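Local coordinates for protein 4-hydroxyphenylpyruvate dioxygenase (Pseudomonas putida, PDB 5HMQ) that catalyses the metal-dependent dehydration of 3-dehydroshikimate to protocatechuate, using a TIM-barrel lyase domain fused to a hydroxyphenylpyruvate dioxygenase-like domain, at residues E84-M90 / H125-L131; S102-A108 / W140-V144; L230-R235 / I281-L286; L317-G321 / R537-V543; L570-L576 / F587-T591. All coordinates share one frame; numbering follows the deposited sequence.

Contact 1. Residues E84-M90 / H125-L131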
# COMPACT_ATOMS: atom_id res chain seq x y z
N GLU C 84 -29.18 26.61 -2.01
CA GLU C 84 -30.28 26.29 -1.09
C GLU C 84 -30.40 24.78 -0.88
O GLU C 84 -30.72 24.33 0.22
CB GLU C 84 -31.59 26.86 -1.62
CG GLU C 84 -31.67 28.39 -1.60
CD GLU C 84 -31.74 28.95 -0.19
OE1 GLU C 84 -32.32 28.29 0.69
OE2 GLU C 84 -31.23 30.07 0.03
N ARG C 85 -30.16 23.99 -1.93
CA ARG C 85 -30.16 22.54 -1.77
C ARG C 85 -29.05 22.08 -0.84
O ARG C 85 -29.24 21.16 -0.04
CB ARG C 85 -30.04 21.85 -3.14
CG ARG C 85 -31.26 22.04 -4.03
CD ARG C 85 -31.26 21.06 -5.20
NE ARG C 85 -30.05 21.18 -6.02
CZ ARG C 85 -29.91 22.01 -7.04
NH1 ARG C 85 -30.91 22.82 -7.38
NH2 ARG C 85 -28.78 22.05 -7.72
N LYS C 86 -27.88 22.71 -0.93
CA LYS C 86 -26.81 22.37 0.00
C LYS C 86 -27.17 22.79 1.42
O LYS C 86 -26.88 22.06 2.38
CB LYS C 86 -25.50 23.01 -0.44
CG LYS C 86 -25.07 22.62 -1.85
CD LYS C 86 -25.23 21.12 -2.10
CE LYS C 86 -25.15 20.80 -3.59
NZ LYS C 86 -25.48 19.38 -3.88
N PHE C 87 -27.80 23.96 1.58
CA PHE C 87 -28.30 24.37 2.88
C PHE C 87 -29.26 23.33 3.46
O PHE C 87 -29.16 22.96 4.63
CB PHE C 87 -28.99 25.73 2.78
CG PHE C 87 -28.06 26.86 2.42
CD1 PHE C 87 -26.70 26.77 2.67
CD2 PHE C 87 -28.55 28.01 1.83
CE1 PHE C 87 -25.85 27.81 2.34
CE2 PHE C 87 -27.71 29.05 1.50
CZ PHE C 87 -26.36 28.95 1.75
N ASP C 88 -30.20 22.84 2.64
CA ASP C 88 -31.09 21.78 3.08
C ASP C 88 -30.30 20.56 3.56
O ASP C 88 -30.63 19.96 4.58
CB ASP C 88 -32.05 21.37 1.96
CG ASP C 88 -33.03 22.47 1.59
OD1 ASP C 88 -33.29 23.36 2.43
OD2 ASP C 88 -33.54 22.44 0.45
N LEU C 89 -29.26 20.20 2.81
CA LEU C 89 -28.47 19.03 3.16
C LEU C 89 -27.74 19.22 4.48
O LEU C 89 -27.67 18.30 5.31
CB LEU C 89 -27.48 18.73 2.03
CG LEU C 89 -26.63 17.47 2.08
CD1 LEU C 89 -27.54 16.26 2.11
CD2 LEU C 89 -25.73 17.41 0.86
N MSE C 90 -27.20 20.42 4.71
CA MSE C 90 -26.45 20.72 5.92
C MSE C 90 -27.31 20.65 7.18
O MSE C 90 -26.86 20.18 8.22
CB MSE C 90 -25.81 22.10 5.81
CG MSE C 90 -24.76 22.19 4.73
SE MSE C 90 -24.46 24.02 4.16
CE MSE C 90 -23.76 24.74 5.84
N HIS C 125 -28.01 34.78 1.99
CA HIS C 125 -28.80 33.55 1.91
C HIS C 125 -28.42 32.58 3.02
O HIS C 125 -29.30 31.96 3.63
CB HIS C 125 -28.62 32.89 0.54
CG HIS C 125 -29.47 33.49 -0.53
ND1 HIS C 125 -30.55 32.82 -1.08
CD2 HIS C 125 -29.42 34.69 -1.16
CE1 HIS C 125 -31.11 33.58 -2.00
NE2 HIS C 125 -30.45 34.72 -2.07
N ALA C 126 -27.13 32.42 3.29
CA ALA C 126 -26.71 31.53 4.37
C ALA C 126 -27.11 32.08 5.73
O ALA C 126 -27.62 31.34 6.58
CB ALA C 126 -25.20 31.30 4.30
N GLY C 127 -26.88 33.38 5.96
CA GLY C 127 -27.25 33.97 7.23
C GLY C 127 -28.74 33.87 7.52
O GLY C 127 -29.14 33.62 8.66
N LYS C 128 -29.57 34.04 6.49
CA LYS C 128 -31.01 33.94 6.67
C LYS C 128 -31.41 32.58 7.23
O LYS C 128 -32.29 32.50 8.10
CB LYS C 128 -31.71 34.21 5.34
CG LYS C 128 -33.22 34.02 5.36
CD LYS C 128 -33.81 34.43 4.02
CE LYS C 128 -35.32 34.23 3.98
NZ LYS C 128 -35.87 34.59 2.65
N ARG C 129 -30.78 31.51 6.76
CA ARG C 129 -31.10 30.17 7.23
C ARG C 129 -30.31 29.76 8.46
O ARG C 129 -30.43 28.61 8.90
CB ARG C 129 -30.90 29.17 6.09
CG ARG C 129 -31.88 29.41 4.95
CD ARG C 129 -31.86 28.31 3.93
NE ARG C 129 -32.17 27.01 4.52
CZ ARG C 129 -32.40 25.92 3.81
NH1 ARG C 129 -32.35 25.97 2.48
NH2 ARG C 129 -32.66 24.77 4.42
N GLY C 130 -29.50 30.66 9.02
CA GLY C 130 -28.70 30.33 10.18
C GLY C 130 -27.45 29.54 9.88
O GLY C 130 -27.00 28.75 10.72
N LEU C 131 -26.86 29.75 8.71
CA LEU C 131 -25.69 29.02 8.25
C LEU C 131 -24.57 30.01 7.91
O LEU C 131 -24.77 31.22 7.89
CB LEU C 131 -26.03 28.13 7.05
CG LEU C 131 -27.23 27.20 7.30
CD1 LEU C 131 -27.62 26.46 6.03
CD2 LEU C 131 -26.95 26.22 8.43
O HOH W 1 -31.68 31.52 2.45
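Phe87 and Leu131 meet where two neighbouring outer helices of the TIM barrel, 76-93 and 112-128, pack side by side, the second ending in a Schellman motif whose positive-phi residue is Gly130. The tight part lies on the barrel side. Leu131 CD1 approaches Phe87 CD1 to 3.5 Å, and Ala126 CB touches Phe87 CZ at 3.7 Å. The methyl CE of Met90, a selenomethionine, adds a looser contact to Leu131 CD1. Ile133 of strand 132-136 touches both Phe87 and Ala126, so this apolar patch joins the helix layer to the barrel wall.

Toward solvent the contact becomes polar, with partly exposed and exposed residues and an ordered water. His125 ND1 donates to Glu84 OE2 over 3.0 Å, nearly straight at 168°, with the oxygen in the imidazole plane and met on its anti side. The water donates to the same OE2 and to His125 O. Glu84 OE1 forms a salt bridge with Arg129 NH1 at 2.9 Å. A bend at chi3 (58°) turns the Arg129 guanidinium across Phe87, whose CB lies over one of its faces, and Gln91 OE1 takes a further bond from NH2. The end-on pair NH1 and NH2 converges on a single oxygen of Asp88: OD1 lies 2.8 Å from Arg129 NH1, which reaches it from above the carboxylate plane.

Contact 2. Residues S102-A108 / W140-V144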
# COMPACT_ATOMS: atom_id res chain seq x y z
N SER C 102 -12.89 29.01 -4.60
CA SER C 102 -12.95 30.06 -5.61
C SER C 102 -13.19 29.48 -7.00
O SER C 102 -12.83 28.34 -7.30
CB SER C 102 -11.65 30.87 -5.59
OG SER C 102 -10.52 30.04 -5.76
N ASN C 103 -13.82 30.29 -7.85
CA ASN C 103 -14.24 29.84 -9.17
C ASN C 103 -13.03 29.46 -10.02
O ASN C 103 -11.99 30.13 -9.99
CB ASN C 103 -15.04 30.94 -9.86
CG ASN C 103 -16.02 30.40 -10.89
OD1 ASN C 103 -15.68 29.52 -11.67
ND2 ASN C 103 -17.23 30.95 -10.90
N VAL C 104 -13.18 28.39 -10.80
CA VAL C 104 -12.14 27.95 -11.71
C VAL C 104 -12.56 28.01 -13.17
O VAL C 104 -11.71 27.79 -14.05
CB VAL C 104 -11.65 26.52 -11.37
CG1 VAL C 104 -11.13 26.47 -9.94
CG2 VAL C 104 -12.77 25.51 -11.58
N GLN C 105 -13.82 28.31 -13.47
CA GLN C 105 -14.27 28.36 -14.85
C GLN C 105 -13.51 29.44 -15.62
O GLN C 105 -13.16 30.49 -15.08
CB GLN C 105 -15.77 28.64 -14.91
CG GLN C 105 -16.62 27.60 -14.20
CD GLN C 105 -16.49 26.22 -14.80
OE1 GLN C 105 -16.55 26.05 -16.02
NE2 GLN C 105 -16.31 25.22 -13.95
N ALA C 106 -13.25 29.16 -16.90
CA ALA C 106 -12.49 30.11 -17.71
C ALA C 106 -13.32 31.34 -18.05
O ALA C 106 -12.76 32.44 -18.19
CB ALA C 106 -12.00 29.43 -18.99
N ASP C 107 -14.63 31.19 -18.20
CA ASP C 107 -15.54 32.27 -18.54
C ASP C 107 -16.13 32.96 -17.31
O ASP C 107 -17.18 33.61 -17.42
CB ASP C 107 -16.66 31.76 -19.44
CG ASP C 107 -17.43 30.61 -18.82
OD1 ASP C 107 -16.92 30.01 -17.85
OD2 ASP C 107 -18.54 30.31 -19.30
N ALA C 108 -15.48 32.84 -16.15
CA ALA C 108 -15.97 33.43 -14.92
C ALA C 108 -15.67 34.92 -14.88
O ALA C 108 -14.62 35.37 -15.36
CB ALA C 108 -15.36 32.74 -13.70
N TRP C 140 -5.29 27.49 -8.07
CA TRP C 140 -5.51 27.62 -9.50
C TRP C 140 -6.81 28.35 -9.82
O TRP C 140 -7.36 28.17 -10.91
CB TRP C 140 -5.49 26.25 -10.17
CG TRP C 140 -6.42 25.27 -9.53
CD1 TRP C 140 -7.72 25.03 -9.88
CD2 TRP C 140 -6.14 24.40 -8.43
NE1 TRP C 140 -8.26 24.06 -9.06
CE2 TRP C 140 -7.30 23.67 -8.16
CE3 TRP C 140 -5.00 24.18 -7.64
CZ2 TRP C 140 -7.37 22.72 -7.14
CZ3 TRP C 140 -5.07 23.24 -6.62
CH2 TRP C 140 -6.25 22.52 -6.38
N GLY C 141 -7.32 29.15 -8.89
CA GLY C 141 -8.52 29.92 -9.16
C GLY C 141 -8.34 30.88 -10.32
O GLY C 141 -7.26 31.45 -10.53
N ARG C 142 -9.42 31.08 -11.08
CA ARG C 142 -9.36 31.94 -12.25
C ARG C 142 -9.09 33.39 -11.88
O ARG C 142 -8.27 34.06 -12.53
CB ARG C 142 -10.65 31.82 -13.06
CG ARG C 142 -10.65 32.71 -14.28
CD ARG C 142 -9.79 32.17 -15.40
NE ARG C 142 -9.97 32.96 -16.61
CZ ARG C 142 -9.43 34.17 -16.79
NH1 ARG C 142 -8.69 34.72 -15.83
NH2 ARG C 142 -9.64 34.83 -17.92
N HIS C 143 -9.77 33.91 -10.86
CA HIS C 143 -9.59 35.29 -10.43
C HIS C 143 -9.12 35.42 -8.99
O HIS C 143 -8.48 36.41 -8.65
CB HIS C 143 -10.89 36.09 -10.59
CG HIS C 143 -11.41 36.12 -12.00
ND1 HIS C 143 -10.73 36.73 -13.03
CD2 HIS C 143 -12.55 35.62 -12.54
CE1 HIS C 143 -11.43 36.61 -14.14
NE2 HIS C 143 -12.53 35.93 -13.87
N VAL C 144 -9.42 34.44 -8.13
CA VAL C 144 -9.05 34.48 -6.72
C VAL C 144 -8.24 33.23 -6.42
O VAL C 144 -8.77 32.11 -6.47
CB VAL C 144 -10.29 34.55 -5.81
CG1 VAL C 144 -9.87 34.53 -4.35
CG2 VAL C 144 -11.10 35.80 -6.13
O HOH W 2 -11.38 32.63 -8.84
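Arg142 and His143 reach across from the loop 140-144 to grip the backbone of 102-108. The Arg142 side chain starts opposite its own backbone nitrogen and then bends at chi2 (76°), which lays CB and CG against Gln105 O and brings NE to Ala106 O at 3.2 Å. That bond is bent, and the oxygen is tilted from the guanidinium plane. The same CG sits over the centre of the His143 ring. His143 NE2 donates to Ala108 O at 2.6 Å; the oxygen lies in the imidazole plane, whereas the donor stands well above the carbonyl plane.

Nearer the barrel the backbones join directly. Arg142 N donates to Asn103 O over 2.9 Å at 164°, and a water bridges that oxygen to Val144 N. Ser102 OG, set between its backbone N and carbonyl carbon (chi1 56°), donates to Val144 O at 2.8 Å and also pairs with Leu138 N. Asn103 OD1 accepts from Gln105 N, an Asx turn. Val104 CG1 lies beside the pyrrole part of Trp140, 3.7 Å from CD1, while His170 meets the indole.

Both loops follow consecutive beta-strands, 97-101 and 132-136, at the end of the TIM barrel that carries the catalytic metal; the Trp140 side chain is about 8 Å from the bound magnesium ion.

Contact 3. Residues L230-R235 / I281-L286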
# COMPACT_ATOMS: atom_id res chain seq x y z
N LEU C 230 -2.97 31.78 14.71
CA LEU C 230 -3.25 31.85 16.14
C LEU C 230 -3.00 33.24 16.71
O LEU C 230 -3.59 33.60 17.74
CB LEU C 230 -2.42 30.82 16.91
CG LEU C 230 -2.67 29.35 16.54
CD1 LEU C 230 -1.69 28.44 17.26
CD2 LEU C 230 -4.10 28.96 16.85
N ALA C 231 -2.14 34.04 16.07
CA ALA C 231 -1.91 35.41 16.53
C ALA C 231 -3.16 36.27 16.41
O ALA C 231 -3.28 37.27 17.13
CB ALA C 231 -0.76 36.04 15.75
N THR C 232 -4.09 35.91 15.52
CA THR C 232 -5.32 36.67 15.36
C THR C 232 -6.31 36.44 16.50
O THR C 232 -7.30 37.17 16.60
CB THR C 232 -6.01 36.30 14.04
OG1 THR C 232 -6.61 35.00 14.17
CG2 THR C 232 -5.01 36.26 12.91
N GLY C 233 -6.07 35.44 17.35
CA GLY C 233 -7.03 35.04 18.35
C GLY C 233 -7.90 33.87 17.94
O GLY C 233 -8.65 33.35 18.78
N TYR C 234 -7.84 33.46 16.68
CA TYR C 234 -8.63 32.33 16.19
C TYR C 234 -8.38 31.08 17.03
O TYR C 234 -7.24 30.66 17.23
CB TYR C 234 -8.29 32.06 14.72
CG TYR C 234 -8.96 30.84 14.12
CD1 TYR C 234 -10.26 30.91 13.64
CD2 TYR C 234 -8.28 29.64 14.00
CE1 TYR C 234 -10.88 29.79 13.09
CE2 TYR C 234 -8.89 28.52 13.45
CZ TYR C 234 -10.19 28.61 12.99
OH TYR C 234 -10.79 27.50 12.44
N ARG C 235 -9.47 30.49 17.52
CA ARG C 235 -9.42 29.24 18.26
C ARG C 235 -10.42 28.23 17.71
O ARG C 235 -10.82 27.30 18.42
CB ARG C 235 -9.65 29.47 19.76
CG ARG C 235 -8.65 30.42 20.40
CD ARG C 235 -7.25 29.82 20.41
NE ARG C 235 -6.28 30.69 21.05
CZ ARG C 235 -5.55 31.61 20.41
NH1 ARG C 235 -5.69 31.78 19.10
NH2 ARG C 235 -4.69 32.36 21.08
N ILE C 281 1.43 31.87 23.31
CA ILE C 281 -0.01 31.68 23.36
C ILE C 281 -0.37 31.27 24.78
O ILE C 281 0.47 30.80 25.55
CB ILE C 281 -0.46 30.62 22.32
CG1 ILE C 281 -1.98 30.66 22.10
CG2 ILE C 281 -0.02 29.22 22.75
CD1 ILE C 281 -2.46 29.66 21.06
N GLU C 282 -1.64 31.48 25.13
CA GLU C 282 -2.08 31.10 26.47
C GLU C 282 -1.94 29.59 26.65
O GLU C 282 -2.15 28.82 25.70
CB GLU C 282 -3.53 31.52 26.71
CG GLU C 282 -4.59 30.73 25.96
CD GLU C 282 -5.01 31.39 24.66
OE1 GLU C 282 -4.22 32.18 24.11
OE2 GLU C 282 -6.14 31.12 24.20
N PRO C 283 -1.54 29.13 27.84
CA PRO C 283 -1.34 27.69 28.04
C PRO C 283 -2.66 26.94 27.89
O PRO C 283 -3.75 27.50 28.02
CB PRO C 283 -0.79 27.59 29.47
CG PRO C 283 -1.12 28.88 30.12
CD PRO C 283 -1.28 29.92 29.06
N GLY C 284 -2.54 25.64 27.61
CA GLY C 284 -3.69 24.77 27.51
C GLY C 284 -4.32 24.69 26.14
O GLY C 284 -5.30 23.94 25.97
N VAL C 285 -3.81 25.42 25.15
CA VAL C 285 -4.36 25.36 23.80
C VAL C 285 -3.60 24.34 22.97
O VAL C 285 -4.18 23.39 22.43
CB VAL C 285 -4.33 26.74 23.11
CG1 VAL C 285 -4.81 26.62 21.67
CG2 VAL C 285 -5.19 27.73 23.88
N LEU C 286 -2.28 24.51 22.87
CA LEU C 286 -1.45 23.70 21.99
C LEU C 286 -0.82 22.55 22.77
O LEU C 286 -0.29 22.75 23.87
CB LEU C 286 -0.37 24.56 21.34
CG LEU C 286 -0.92 25.71 20.49
CD1 LEU C 286 0.20 26.57 19.94
CD2 LEU C 286 -1.80 25.19 19.37
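Arg235 and Glu282 form a side-on, two-nitrogen salt bridge in which each carboxylate oxygen takes its own donor. NH2 of Arg235 reaches Glu282 OE1 at 3.1 Å along a nearly straight N-H (173°), on the syn side of that oxygen. NE of Arg235 meets Glu282 OE2 at 3.2 Å, here from above the carboxylate plane. The two flat groups are 28° from coplanar, and the two oxygens are approached differently.

The remaining terminal nitrogen secures the guanidinium from its own segment. Arg235 NH1 donates to Tyr234 O at 2.7 Å and to Leu230 O at 3.1 Å, the latter in the carbonyl plane on a lone pair. Leu230 O also accepts from Gly233 N, so one carbonyl near the helix end serves both the turn and the arginine. With all three nitrogens engaged, the rotation of the guanidinium is well defined.

Packing follows outward. Ile281 CD1 rests over one face of the guanidinium, 3.7 Å from Arg235 CZ, and Val285 CG1 lies near Arg235 CD. Farther in, the side chains of Leu230 and Leu286 point at each other tip to tip, CD1 to CD1 at 3.8 Å, with Thr270 of helix 252-276 against Leu230.

Glu282 opens a type II beta turn ending at Val285, with Gly284 at its positive-phi position. This turn-bearing linker, which leads from helix 252-276 toward strand 295-304, is thereby fastened to the end of the TIM-barrel helix 222-231.

Contact 4. Residues L317-G321 / R537-V543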
# COMPACT_ATOMS: atom_id res chain seq x y z
N LEU C 317 30.66 -10.94 11.38
CA LEU C 317 31.04 -9.91 12.32
C LEU C 317 32.45 -10.10 12.88
O LEU C 317 33.18 -9.12 13.07
CB LEU C 317 29.99 -9.80 13.43
CG LEU C 317 28.59 -9.39 12.95
CD1 LEU C 317 27.51 -9.67 14.01
CD2 LEU C 317 28.51 -7.94 12.50
N LYS C 318 32.90 -11.31 13.18
CA LYS C 318 34.35 -11.41 13.49
C LYS C 318 35.25 -11.08 12.29
O LYS C 318 36.28 -10.41 12.48
CB LYS C 318 34.64 -12.71 14.25
CG LYS C 318 33.77 -13.86 13.87
CD LYS C 318 33.70 -15.02 14.88
CE LYS C 318 32.80 -16.14 14.51
NZ LYS C 318 33.49 -17.15 13.76
N ARG C 319 34.89 -11.50 11.07
CA ARG C 319 35.73 -11.05 9.96
C ARG C 319 35.73 -9.52 9.84
O ARG C 319 36.74 -8.93 9.41
CB ARG C 319 35.30 -11.69 8.66
CG ARG C 319 35.30 -13.19 8.74
CD ARG C 319 34.84 -13.83 7.46
NE ARG C 319 35.06 -15.27 7.45
CZ ARG C 319 34.09 -16.17 7.55
NH1 ARG C 319 32.82 -15.78 7.66
NH2 ARG C 319 34.38 -17.47 7.53
N LEU C 320 34.63 -8.85 10.21
CA LEU C 320 34.60 -7.39 10.25
C LEU C 320 35.24 -6.81 11.51
O LEU C 320 35.19 -5.59 11.70
CB LEU C 320 33.15 -6.90 10.14
CG LEU C 320 32.59 -6.90 8.72
CD1 LEU C 320 31.06 -6.86 8.74
CD2 LEU C 320 33.15 -5.71 7.93
N GLY C 321 35.84 -7.64 12.35
CA GLY C 321 36.61 -7.17 13.48
C GLY C 321 35.94 -7.26 14.83
O GLY C 321 36.52 -6.78 15.82
N ARG C 537 42.58 -5.27 6.57
CA ARG C 537 42.25 -6.29 7.55
C ARG C 537 40.96 -7.02 7.19
O ARG C 537 40.88 -8.25 7.31
CB ARG C 537 42.15 -5.66 8.94
CG ARG C 537 42.13 -6.66 10.09
CD ARG C 537 41.19 -6.19 11.18
NE ARG C 537 39.86 -6.01 10.62
CZ ARG C 537 38.97 -6.98 10.48
NH1 ARG C 537 39.27 -8.22 10.86
NH2 ARG C 537 37.79 -6.72 9.95
N ALA C 538 39.94 -6.28 6.73
CA ALA C 538 38.67 -6.91 6.41
C ALA C 538 38.77 -7.80 5.18
O ALA C 538 38.23 -8.91 5.16
CB ALA C 538 37.59 -5.84 6.21
N LYS C 539 39.46 -7.33 4.13
CA LYS C 539 39.60 -8.12 2.91
C LYS C 539 40.33 -9.42 3.17
O LYS C 539 39.98 -10.47 2.63
CB LYS C 539 40.34 -7.31 1.85
CG LYS C 539 40.79 -8.12 0.65
CD LYS C 539 41.24 -7.23 -0.49
CE LYS C 539 41.97 -8.03 -1.56
NZ LYS C 539 42.77 -7.15 -2.46
N LEU C 540 41.35 -9.38 4.03
CA LEU C 540 42.16 -10.56 4.31
C LEU C 540 41.45 -11.53 5.24
O LEU C 540 41.69 -12.74 5.17
CB LEU C 540 43.50 -10.12 4.89
CG LEU C 540 44.41 -9.50 3.83
CD1 LEU C 540 45.55 -8.77 4.50
CD2 LEU C 540 44.93 -10.54 2.86
N ALA C 541 40.57 -11.03 6.11
CA ALA C 541 39.79 -11.89 6.99
C ALA C 541 38.63 -12.57 6.29
O ALA C 541 37.99 -13.43 6.89
CB ALA C 541 39.27 -11.08 8.18
N GLY C 542 38.36 -12.22 5.04
CA GLY C 542 37.31 -12.85 4.26
C GLY C 542 36.03 -12.06 4.10
O GLY C 542 35.04 -12.63 3.63
N VAL C 543 36.01 -10.79 4.48
CA VAL C 543 34.81 -9.96 4.26
C VAL C 543 34.63 -9.75 2.76
O VAL C 543 35.57 -9.30 2.07
CB VAL C 543 34.95 -8.63 4.98
CG1 VAL C 543 33.79 -7.71 4.61
CG2 VAL C 543 35.00 -8.84 6.49
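Arg537 brings its guanidinium to the carbonyl of Arg319, the last residue of helix 307-319. NH2 donates to Arg319 O at 2.5 Å, shorter than usual and of doubtful exact length at this resolution, and NH1 adds a weak bond to the same oxygen at 3.0 Å. Bends at chi2 and chi3 (58°) bring the Arg537 guanidinium to the C-terminal end of helix 307-319, with Gly321 CA lying over one guanidinium face.

Around this lies packing. Val543 CG2 touches Arg319 CB at 3.6 Å and Leu320 CG at 3.8 Å, the Leu320 and Val543 side chains crossing at about a right angle. Ala541 O meets the extended Arg319 chain alongside CG and CD.

Both helices finish in Schellman motifs, at Gly321 and Gly542. Helix 307-319 belongs to the first VOC module and helix 531-541 to the second, so the contact joins the two; Phe600 and Ile602 of strand 599-606 back Leu320. A cationic group at a helix C-terminus would probably interact favourably with the helix dipole as well as satisfying the end carbonyl.

Contact 5. Residues L570-L576 / F587-T591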
# COMPACT_ATOMS: atom_id res chain seq x y z
N LEU C 570 43.76 3.77 -3.71
CA LEU C 570 42.31 3.66 -3.65
C LEU C 570 41.81 2.61 -4.63
O LEU C 570 40.90 1.83 -4.30
CB LEU C 570 41.67 5.02 -3.96
CG LEU C 570 41.99 6.13 -2.96
CD1 LEU C 570 41.69 7.48 -3.58
CD2 LEU C 570 41.17 5.94 -1.68
N ALA C 571 42.38 2.56 -5.83
CA ALA C 571 41.95 1.57 -6.81
C ALA C 571 42.32 0.16 -6.35
O ALA C 571 41.56 -0.79 -6.57
CB ALA C 571 42.58 1.87 -8.17
N TYR C 572 43.48 0.01 -5.70
CA TYR C 572 43.87 -1.31 -5.21
C TYR C 572 43.03 -1.74 -4.02
O TYR C 572 42.77 -2.94 -3.85
CB TYR C 572 45.35 -1.32 -4.82
CG TYR C 572 45.87 -2.73 -4.63
CD1 TYR C 572 46.17 -3.54 -5.72
CD2 TYR C 572 45.99 -3.28 -3.35
CE1 TYR C 572 46.63 -4.83 -5.54
CE2 TYR C 572 46.44 -4.57 -3.17
CZ TYR C 572 46.76 -5.34 -4.27
OH TYR C 572 47.20 -6.63 -4.10
N TYR C 573 42.58 -0.80 -3.19
CA TYR C 573 41.80 -1.11 -2.01
C TYR C 573 40.30 -1.00 -2.25
O TYR C 573 39.52 -1.11 -1.29
CB TYR C 573 42.19 -0.19 -0.85
CG TYR C 573 43.55 -0.45 -0.23
CD1 TYR C 573 44.72 0.00 -0.83
CD2 TYR C 573 43.66 -1.13 0.98
CE1 TYR C 573 45.95 -0.23 -0.27
CE2 TYR C 573 44.90 -1.36 1.56
CZ TYR C 573 46.04 -0.91 0.93
OH TYR C 573 47.28 -1.14 1.49
N ASN C 574 39.88 -0.80 -3.50
CA ASN C 574 38.47 -0.74 -3.87
C ASN C 574 37.71 0.25 -2.99
O ASN C 574 36.57 0.01 -2.58
CB ASN C 574 37.82 -2.13 -3.82
CG ASN C 574 38.37 -3.06 -4.88
OD1 ASN C 574 38.22 -2.83 -6.08
ND2 ASN C 574 39.02 -4.13 -4.44
N VAL C 575 38.34 1.37 -2.69
CA VAL C 575 37.74 2.41 -1.85
C VAL C 575 36.99 3.39 -2.74
O VAL C 575 37.50 3.82 -3.78
CB VAL C 575 38.80 3.13 -1.01
CG1 VAL C 575 38.17 4.25 -0.20
CG2 VAL C 575 39.50 2.14 -0.09
N LEU C 576 35.77 3.74 -2.33
CA LEU C 576 34.95 4.73 -3.01
C LEU C 576 35.14 6.09 -2.34
O LEU C 576 35.47 6.18 -1.16
CB LEU C 576 33.48 4.32 -2.98
CG LEU C 576 33.20 3.00 -3.70
CD1 LEU C 576 31.88 2.41 -3.26
CD2 LEU C 576 33.19 3.21 -5.20
N PHE C 587 35.74 8.49 2.54
CA PHE C 587 36.29 7.23 2.05
C PHE C 587 35.44 6.11 2.63
O PHE C 587 35.36 5.97 3.86
CB PHE C 587 37.76 7.06 2.47
CG PHE C 587 38.62 8.24 2.14
CD1 PHE C 587 39.12 8.41 0.86
CD2 PHE C 587 38.94 9.18 3.10
CE1 PHE C 587 39.93 9.50 0.55
CE2 PHE C 587 39.74 10.27 2.80
CZ PHE C 587 40.23 10.43 1.52
N HIS C 588 34.81 5.33 1.77
CA HIS C 588 33.91 4.30 2.24
C HIS C 588 33.93 3.11 1.29
O HIS C 588 34.22 3.24 0.10
CB HIS C 588 32.48 4.84 2.41
CG HIS C 588 31.88 5.40 1.15
ND1 HIS C 588 30.55 5.22 0.82
CD2 HIS C 588 32.42 6.15 0.16
CE1 HIS C 588 30.30 5.83 -0.33
NE2 HIS C 588 31.42 6.39 -0.75
N VAL C 589 33.63 1.93 1.85
CA VAL C 589 33.53 0.69 1.10
C VAL C 589 32.27 -0.05 1.54
O VAL C 589 31.73 0.19 2.63
CB VAL C 589 34.76 -0.22 1.29
CG1 VAL C 589 36.01 0.44 0.73
CG2 VAL C 589 34.95 -0.58 2.76
N TYR C 590 31.80 -0.94 0.68
CA TYR C 590 30.60 -1.73 0.95
C TYR C 590 30.92 -3.22 0.86
O TYR C 590 31.77 -3.65 0.08
CB TYR C 590 29.48 -1.39 -0.04
CG TYR C 590 29.01 0.04 0.02
CD1 TYR C 590 28.14 0.47 1.01
CD2 TYR C 590 29.41 0.97 -0.93
CE1 TYR C 590 27.69 1.77 1.07
CE2 TYR C 590 28.97 2.28 -0.88
CZ TYR C 590 28.12 2.68 0.12
OH TYR C 590 27.67 3.98 0.18
N THR C 591 30.22 -4.00 1.68
CA THR C 591 30.22 -5.44 1.55
C THR C 591 29.08 -5.89 0.64
O THR C 591 28.15 -5.13 0.35
CB THR C 591 30.09 -6.12 2.91
OG1 THR C 591 28.73 -6.05 3.35
CG2 THR C 591 30.98 -5.44 3.94
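An antiparallel hydrogen-bonded pair, Leu576 with His588, joins strand 576-579, outermost in the sheet within this chain, to strand 585-590 in the second VOC module. Leu576 N donates to His588 O at 2.9 Å, and His588 N returns the bond to Leu576 O at 3.1 Å. Phe587 CA adds a CA-H...O contact to Leu576 O.

On the face carrying Leu576 and His588, His588 CG stands between its backbone N and carbonyl carbon (chi1 59°), which brings the imidazole toward Leu576, its CD2 at 3.3 Å from Leu576 O. Leu576 CD1 reaches the edge of the Tyr590 ring, 3.7 Å from CD2. Toward helix 564-572, Val575 CG1 packs on Phe587 CB at 3.9 Å, while Val589 CG1 rests against Val575 CA.

His588 ND1 is hydrogen-bonded to Glu601 OE2, and NE2 to Asn616 ND2. Because Glu601 is a ligand of the magnesium ion, His588 acts as a second-shell residue that probably helps to orient that carboxylate, its own ring being fixed by partners at both nitrogens.

Overall arrangement
The five contacts fall into two groups, one in each half of the fusion protein. Contacts 1, 2 and 3 belong to the lyase half: contacts 1 and 2 alternate along the chain, their centres 24 Å apart, and contact 2 comes near the catalytic metal, the Trp140 side chain being about 8 Å from it. Contact 3 ties the barrel to the linker toward the second half. Contacts 4 and 5 are neighbours there, with centres 14 Å apart, touching through Val543 CG1 and Thr591 CG2 at 3.7 Å. Contact 5 borders the second magnesium ion, about 4 Å from the Tyr590 side chain, whereas the Leu320 side chain of contact 4 is about 14 Å from it. Contacts 2 and 5 have centres 58 Å apart, in keeping with two separate metal sites.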